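Local structure of 35 kDa hemin binding protein (Porphyromonas gingivalis, 5Y1A) at residues V327-I330 with V335-F338; K150-A155 with V160-F165. The protein probably binds hemin and is a thioredoxin-type protein linked to virulence and a cargo of the type IX secretion system. One frame throughout, in Å; residues are numbered along the deposited sequence. Where two conformers were deposited one is given.

The two contacts follow one another along the chain, contact 2 (150-155 with 160-165) closing well before contact 1 (327-330 with 335-338) opens. Each lies in an antiparallel beta hairpin, but in a different sheet. Contact 2 joins strands 145-153 and 161-169, the inner pair of the sheet that also holds 228-235 and 275-276; contact 1 joins strands 324-332 and 335-343 of the C-terminal sheet. Their centres are about 24 Å apart and their nearest atoms about 7 Å, without touching. Thr156, in the turn of the contact 2 hairpin, meets Val327 of contact 1, so the C-terminal sheet, probably part of the type IX secretion signal region, abuts the tip of that hairpin.

Contact 1 (V327-I330 with V335-F338); sequences VVRI and VMHF
Arg329 and Phe338 are turned against each other by their first torsions: Arg329 CG stands anti to its own backbone N (chi1 176°), while Phe338 CG is anti to the carbonyl carbon (chi1 -64°), which lays the arginine stem against the ring. Both stand on one face of the sheet because they are an antiparallel non-hydrogen-bonded pair. The arginine's methylenes run alongside the ring, with CG over one face and Arg329 CD 3.7 Å from Phe338 CE1. The chain then bends at chi3, and the guanidinium ends up nearly perpendicular to the ring, their planes 85° apart, rather than stacked on it. Arginine suits this partly exposed place because its long apolar stem can cover an aromatic while the guanidinium turns to a long, weak ion pair with Glu307. Met336, extended through its first two torsions, crosses the same stem obliquely and sets SD 3.5 Å from Arg329 CD. Whereas the stem lies over a face, Val327 CG1 comes to the ring edge, near its plane, 4.1 Å from Phe338 CD1.

Ile330 and His337 form an antiparallel hydrogen-bonded pair. Ile330 N donates to His337 O at 2.9 Å, and His337 N returns a bond to Ile330 O at 2.8 Å. His337 O also receives a CA-H contact from Arg329 CA at 3.3 Å. On the face of Ile330, the imidazole of His337 turns its edge to Ile330 O, which lies in the ring plane 3.3 Å from His337 CD2, and Val335 CG1 covers part of one ring face.

Within the C-terminal sheet, strand 324-332 is flanked by 305-309 and 335-343, the latter outermost in the chain. Arg329 bonds to Glu307 through the backbone. On the face opposite Arg329, branched apolar side chains suit burial, Val328 packing on Met306 and Val341, and Ile330 on Leu339, Val299 and Tyr303.

Contact 2 (K150-A155 with V160-F165); sequences KLTKGA and VCTATF
Lys150 with Thr164, and two residues on Thr152 with Thr162, are the hydrogen-bonded pairs of two strands running almost exactly antiparallel (174°). Each pair closes a ring of two N-H...O bonds; Lys150 N to Thr164 O is 2.9 Å and in the carbonyl plane, whereas Thr152 N reaches Thr162 O, at 3.0 Å, from above that plane. Leu151 and Ala163 face each other between them as a non-hydrogen-bonded pair.

On the threonine face, both Thr152 and Thr162 hold OG1 between backbone N and carbonyl carbon (chi1 72° and 77°), which brings the hydroxyls together, Thr152 OG1 to Thr162 OG1 2.7 Å. Thr152 OG1 is bonded also to Thr277 OG1. A water bridges Thr162 OG1, Thr164 OG1 and Lys150 O, giving the last a bond of 2.8 Å; Lys150 NZ forms a salt bridge with Glu275.

This beta hairpin forms the inner pair of one sheet of a beta-sandwich, and its other face packs inward. There the single methyl of Ala163 lets Leu151 CD2 come down on it, a tight pair with CD2 3.4 Å from Ala163 CB, and Leu151 also touches Val247 of the other sheet. At the hairpin end Gly154 N donates to Cys161 SG at 3.5 Å, nearly straight. Lacking a side chain, Gly154 can bring its CA to 3.2 Å from Val160 O.

Contact 1 (V327-I330 with V335-F338)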
loop_
_atom_site.group_PDB
_atom_site.type_symbol
_atom_site.label_atom_id
_atom_site.label_comp_id
_atom_site.label_asym_id
_atom_site.label_seq_id
_atom_site.Cartn_x
_atom_site.Cartn_y
_atom_site.Cartn_z
ATOM N N VAL A 327 -2.637 -23.241 7.279
ATOM C CA VAL A 327 -1.237 -23.659 7.172
ATOM C C VAL A 327 -0.922 -24.614 8.315
ATOM O O VAL A 327 -1.120 -24.280 9.488
ATOM C CB VAL A 327 -0.284 -22.442 7.225
ATOM C CG1 VAL A 327 1.187 -22.891 7.168
ATOM C CG2 VAL A 327 -0.580 -21.500 6.077
ATOM N N VAL A 328 -0.457 -25.811 7.975
ATOM C CA VAL A 328 -0.065 -26.761 8.997
ATOM C C VAL A 328 1.448 -26.759 9.043
ATOM O O VAL A 328 2.095 -27.002 8.031
ATOM C CB VAL A 328 -0.548 -28.186 8.695
ATOM C CG1 VAL A 328 -0.198 -29.113 9.862
ATOM C CG2 VAL A 328 -2.058 -28.189 8.414
ATOM N N ARG A 329 1.996 -26.475 10.217
ATOM C CA ARG A 329 3.436 -26.520 10.410
ATOM C C ARG A 329 3.715 -27.848 11.109
ATOM O O ARG A 329 3.312 -28.040 12.263
ATOM C CB ARG A 329 3.885 -25.313 11.227
ATOM C CG ARG A 329 5.364 -25.266 11.592
ATOM C CD ARG A 329 5.761 -23.855 12.028
ATOM N NE ARG A 329 5.399 -23.552 13.417
ATOM C CZ ARG A 329 5.465 -22.338 13.960
ATOM N NH1 ARG A 329 5.862 -21.301 13.231
ATOM N NH2 ARG A 329 5.118 -22.152 15.227
ATOM N N ILE A 330 4.363 -28.774 10.401
ATOM C CA ILE A 330 4.689 -30.087 10.970
ATOM C C ILE A 330 6.189 -30.313 11.020
ATOM O O ILE A 330 6.864 -30.257 9.992
ATOM C CB ILE A 330 4.094 -31.277 10.174
ATOM C CG1 ILE A 330 2.836 -30.889 9.408
ATOM C CG2 ILE A 330 3.842 -32.462 11.102
ATOM C CD1 ILE A 330 2.282 -32.018 8.584
ATOM N N VAL A 335 13.021 -31.854 10.123
ATOM C CA VAL A 335 12.718 -30.718 9.243
ATOM C C VAL A 335 11.339 -30.157 9.614
ATOM O O VAL A 335 10.422 -30.923 9.912
ATOM C CB VAL A 335 12.787 -31.096 7.712
ATOM C CG1 VAL A 335 12.143 -30.016 6.820
ATOM C CG2 VAL A 335 14.226 -31.345 7.263
ATOM N N MET A 336 11.230 -28.827 9.622
ATOM C CA MET A 336 9.961 -28.125 9.836
ATOM C C MET A 336 9.327 -27.850 8.465
ATOM O O MET A 336 9.870 -27.074 7.664
ATOM C CB MET A 336 10.181 -26.833 10.649
ATOM C CG MET A 336 8.913 -26.029 10.986
ATOM S SD MET A 336 9.195 -24.482 11.913
ATOM C CE MET A 336 9.797 -25.122 13.481
ATOM N N HIS A 337 8.198 -28.511 8.216
ATOM C CA HIS A 337 7.439 -28.447 6.942
ATOM C C HIS A 337 6.228 -27.526 7.076
ATOM O O HIS A 337 5.671 -27.397 8.168
ATOM C CB HIS A 337 6.883 -29.830 6.587
ATOM C CG HIS A 337 7.910 -30.919 6.536
ATOM N ND1 HIS A 337 8.637 -31.205 5.398
ATOM C CD2 HIS A 337 8.307 -31.814 7.471
ATOM C CE1 HIS A 337 9.437 -32.229 5.634
ATOM N NE2 HIS A 337 9.267 -32.609 6.888
ATOM N N PHE A 338 5.823 -26.894 5.974
ATOM C CA PHE A 338 4.631 -26.041 5.939
ATOM C C PHE A 338 3.734 -26.576 4.824
ATOM O O PHE A 338 4.167 -26.665 3.677
ATOM C CB PHE A 338 5.006 -24.579 5.657
ATOM C CG PHE A 338 5.849 -23.944 6.739
ATOM C CD1 PHE A 338 5.286 -23.053 7.645
ATOM C CD2 PHE A 338 7.205 -24.258 6.863
ATOM C CE1 PHE A 338 6.058 -22.469 8.661
ATOM C CE2 PHE A 338 7.985 -23.690 7.861
ATOM C CZ PHE A 338 7.414 -22.787 8.763
#

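Contact 2 (K150-A155 with V160-F165)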
loop_
_atom_site.group_PDB
_atom_site.type_symbol
_atom_site.label_atom_id
_atom_site.label_comp_id
_atom_site.label_asym_id
_atom_site.label_seq_id
_atom_site.Cartn_x
_atom_site.Cartn_y
_atom_site.Cartn_z
ATOM N N LYS A 150 -4.877 -4.181 -11.177
ATOM C CA LYS A 150 -5.511 -5.473 -10.948
ATOM C C LYS A 150 -4.698 -6.175 -9.873
ATOM O O LYS A 150 -3.517 -6.500 -10.073
ATOM C CB LYS A 150 -5.617 -6.300 -12.240
ATOM C CG LYS A 150 -6.087 -7.754 -12.028
ATOM C CD LYS A 150 -7.444 -7.854 -11.330
ATOM C CE LYS A 150 -7.708 -9.329 -10.927
ATOM N NZ LYS A 150 -9.107 -9.590 -10.486
ATOM N N LEU A 151 -5.337 -6.402 -8.739
ATOM C CA LEU A 151 -4.675 -7.034 -7.606
ATOM C C LEU A 151 -5.158 -8.459 -7.432
ATOM O O LEU A 151 -6.316 -8.759 -7.737
ATOM C CB LEU A 151 -4.997 -6.267 -6.313
ATOM C CG LEU A 151 -4.735 -4.757 -6.316
ATOM C CD1 LEU A 151 -5.072 -4.181 -4.931
ATOM C CD2 LEU A 151 -3.259 -4.443 -6.716
ATOM N N THR A 152 -4.290 -9.309 -6.877
ATOM C CA THR A 152 -4.755 -10.600 -6.318
ATOM C C THR A 152 -4.163 -10.747 -4.929
ATOM O O THR A 152 -3.043 -10.291 -4.666
ATOM C CB THR A 152 -4.436 -11.846 -7.198
ATOM O OG1 THR A 152 -3.029 -12.140 -7.159
ATOM C CG2 THR A 152 -4.897 -11.664 -8.650
ATOM N N LYS A 153 -4.903 -11.365 -4.017
ATOM C CA LYS A 153 -4.381 -11.555 -2.668
ATOM C C LYS A 153 -3.920 -12.972 -2.386
ATOM O O LYS A 153 -4.511 -13.925 -2.883
ATOM C CB LYS A 153 -5.381 -11.112 -1.610
ATOM C CG LYS A 153 -6.692 -11.842 -1.645
ATOM C CD LYS A 153 -7.587 -11.318 -0.538
ATOM C CE LYS A 153 -8.882 -12.133 -0.498
ATOM N NZ LYS A 153 -9.836 -11.606 0.545
ATOM N N GLY A 154 -2.855 -13.080 -1.596
ATOM C CA GLY A 154 -2.324 -14.376 -1.176
ATOM C C GLY A 154 -3.284 -14.959 -0.175
ATOM O O GLY A 154 -4.051 -14.217 0.416
ATOM N N ALA A 155 -3.237 -16.276 0.003
ATOM C CA ALA A 155 -4.231 -16.967 0.839
ATOM C C ALA A 155 -3.905 -16.895 2.333
ATOM O O ALA A 155 -4.811 -16.899 3.182
ATOM C CB ALA A 155 -4.376 -18.380 0.401
ATOM N N VAL A 160 2.447 -14.723 -1.499
ATOM C CA VAL A 160 2.571 -13.394 -2.112
ATOM C C VAL A 160 1.198 -12.879 -2.546
ATOM O O VAL A 160 0.276 -13.662 -2.812
ATOM C CB VAL A 160 3.589 -13.370 -3.293
ATOM C CG1 VAL A 160 4.957 -13.826 -2.775
ATOM C CG2 VAL A 160 3.141 -14.262 -4.428
ATOM N N CYS A 161 1.066 -11.556 -2.571
ATOM C CA CYS A 161 0.003 -10.888 -3.286
ATOM C C CYS A 161 0.605 -10.448 -4.615
ATOM O O CYS A 161 1.822 -10.442 -4.785
ATOM C CB CYS A 161 -0.464 -9.658 -2.504
ATOM S SG CYS A 161 -1.165 -10.056 -0.902
ATOM N N THR A 162 -0.236 -10.090 -5.568
ATOM C CA THR A 162 0.257 -9.553 -6.834
ATOM C C THR A 162 -0.476 -8.248 -7.171
ATOM O O THR A 162 -1.606 -8.015 -6.736
ATOM C CB THR A 162 0.096 -10.573 -8.004
ATOM O OG1 THR A 162 -1.277 -10.593 -8.427
ATOM C CG2 THR A 162 0.537 -11.986 -7.559
ATOM N N ALA A 163 0.183 -7.415 -7.964
ATOM C CA ALA A 163 -0.398 -6.160 -8.415
ATOM C C ALA A 163 0.077 -5.955 -9.842
ATOM O O ALA A 163 1.281 -5.958 -10.124
ATOM C CB ALA A 163 0.042 -5.003 -7.509
ATOM N N THR A 164 -0.875 -5.834 -10.755
ATOM C CA THR A 164 -0.545 -5.572 -12.144
ATOM C C THR A 164 -1.030 -4.159 -12.461
ATOM O O THR A 164 -2.219 -3.847 -12.292
ATOM C CB THR A 164 -1.207 -6.603 -13.071
ATOM O OG1 THR A 164 -0.769 -7.905 -12.683
ATOM C CG2 THR A 164 -0.794 -6.353 -14.511
ATOM N N PHE A 165 -0.089 -3.306 -12.883
ATOM C CA PHE A 165 -0.361 -1.907 -13.170
ATOM C C PHE A 165 -0.268 -1.747 -14.657
ATOM O O PHE A 165 0.770 -2.035 -15.248
ATOM C CB PHE A 165 0.683 -0.990 -12.521
ATOM C CG PHE A 165 0.896 -1.268 -11.071
ATOM C CD1 PHE A 165 -0.147 -1.115 -10.182
ATOM C CD2 PHE A 165 2.108 -1.770 -10.605
ATOM C CE1 PHE A 165 0.028 -1.381 -8.830
ATOM C CE2 PHE A 165 2.286 -2.035 -9.236
ATOM C CZ PHE A 165 1.230 -1.853 -8.361
HETATM O O HOH W 1 -2.332 -9.006 -10.394
#